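Local coordinates for p-nitrophenyl phosphatase (Pho2) (Archaeoglobus fulgidus, PDB 3QGM), which probably acts as a metal-dependent phosphatase of the haloacid dehalogenase superfamily and holds a calcium ion at its metal site, at residues G167-I170 against G171-W175. Residues are numbered along the deposited sequence; the frame is centred on the assembly and turned at random.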
# COMPACT_ATOMS: atom_id res chain seq x y z
N GLY A 167 -3.70 -2.21 7.71
CA GLY A 167 -4.30 -2.07 6.39
C GLY A 167 -3.36 -1.46 5.37
O GLY A 167 -3.55 -1.59 4.16
N MSE A 168 -2.33 -0.80 5.85
CA MSE A 168 -1.33 -0.32 4.95
C MSE A 168 -0.66 -1.45 4.16
O MSE A 168 -0.44 -1.32 2.93
CB MSE A 168 -0.28 0.47 5.67
CG MSE A 168 0.53 1.22 4.67
SE MSE A 168 2.10 0.22 4.35
CE MSE A 168 2.95 1.23 5.79
N ILE A 169 -0.32 -2.53 4.87
CA ILE A 169 0.37 -3.66 4.25
C ILE A 169 -0.67 -4.38 3.37
O ILE A 169 -0.42 -4.71 2.23
CB ILE A 169 1.02 -4.62 5.28
CG1 ILE A 169 2.12 -3.89 6.09
CG2 ILE A 169 1.59 -5.83 4.57
CD1 ILE A 169 2.61 -4.61 7.31
N ILE A 170 -1.90 -4.52 3.85
CA ILE A 170 -2.94 -5.10 3.02
C ILE A 170 -3.16 -4.37 1.72
O ILE A 170 -3.33 -5.00 0.68
CB ILE A 170 -4.29 -5.22 3.78
CG1 ILE A 170 -4.13 -6.17 4.96
CG2 ILE A 170 -5.39 -5.74 2.83
CD1 ILE A 170 -5.15 -5.96 6.12
N GLY A 171 -3.20 -3.06 1.79
CA GLY A 171 -3.41 -2.24 0.64
C GLY A 171 -2.25 -2.32 -0.34
O GLY A 171 -2.45 -2.40 -1.56
N ALA A 172 -1.03 -2.31 0.20
CA ALA A 172 0.16 -2.46 -0.66
C ALA A 172 0.11 -3.78 -1.43
O ALA A 172 0.28 -3.79 -2.62
CB ALA A 172 1.43 -2.35 0.16
N LEU A 173 -0.14 -4.89 -0.75
CA LEU A 173 -0.16 -6.20 -1.35
C LEU A 173 -1.30 -6.34 -2.36
O LEU A 173 -1.09 -6.86 -3.45
CB LEU A 173 -0.27 -7.27 -0.27
CG LEU A 173 0.94 -7.40 0.63
CD1 LEU A 173 0.64 -8.43 1.72
CD2 LEU A 173 2.21 -7.76 -0.22
N TYR A 174 -2.46 -5.80 -2.03
CA TYR A 174 -3.61 -5.77 -2.93
C TYR A 174 -3.28 -5.01 -4.21
O TYR A 174 -3.58 -5.46 -5.34
CB TYR A 174 -4.87 -5.14 -2.26
CG TYR A 174 -5.95 -4.89 -3.29
CD1 TYR A 174 -6.68 -5.94 -3.82
CD2 TYR A 174 -6.14 -3.63 -3.83
CE1 TYR A 174 -7.66 -5.70 -4.82
CE2 TYR A 174 -7.08 -3.40 -4.81
CZ TYR A 174 -7.83 -4.43 -5.31
OH TYR A 174 -8.76 -4.14 -6.26
N TRP A 175 -2.70 -3.83 -4.07
CA TRP A 175 -2.41 -3.06 -5.25
C TRP A 175 -1.42 -3.73 -6.18
O TRP A 175 -1.59 -3.68 -7.42
CB TRP A 175 -1.95 -1.68 -4.88
CG TRP A 175 -1.93 -0.72 -5.97
CD1 TRP A 175 -0.88 -0.40 -6.76
CD2 TRP A 175 -2.99 0.16 -6.31
NE1 TRP A 175 -1.24 0.61 -7.63
CE2 TRP A 175 -2.52 0.98 -7.35
CE3 TRP A 175 -4.29 0.35 -5.82
CZ2 TRP A 175 -3.33 1.94 -7.97
CZ3 TRP A 175 -5.07 1.30 -6.39
CH2 TRP A 175 -4.59 2.10 -7.48
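Gly171 N donates to Gly167 O at 2.8 Å, the first of four successive i to i+4 backbone bonds that join 167-170 to 171-175. Neither glycine has a side chain. Ala172 N reaches the O of Met168 (selenomethionine) at 3.0 Å. The methyl CB of Ala172 lies 3.5 Å from Met168 O and also packs on Met168 of the second subunit. Leu173 N gives the straightest bond of the four, to Ile169 O, with an N-H...O angle of 171°. Its side chain runs beside that of Ile169, both pointing the same way, and Leu173 CD1 meets Ile169 CG2 at 4.0 Å. With Ile169 chi1 at -63°, CG2 lies anti to the backbone N and beside the carbonyl carbon, on the side of the next turn. Tyr174 N makes the last of the four bonds, to Ile170 O at 3.0 Å, and Tyr174 CB sits 3.3 Å from Ile170 O. The Tyr174 ring meets that of Trp175 of the second subunit, planes at about 45°. Trp175 N bonds to Gly171 O at 2.9 Å in the next turn. Trp175 packs on Gly167 of the second subunit, and Ile170 on its Trp175. This is a regular alpha-helix at the subunit interface. Ile169 and Leu173 rest on strand 120-123, Ile170 and Leu173 on strand 146-149, in the chain's second parallel sheet, consistent with the cap domain of a haloacid dehalogenase-type phosphatase.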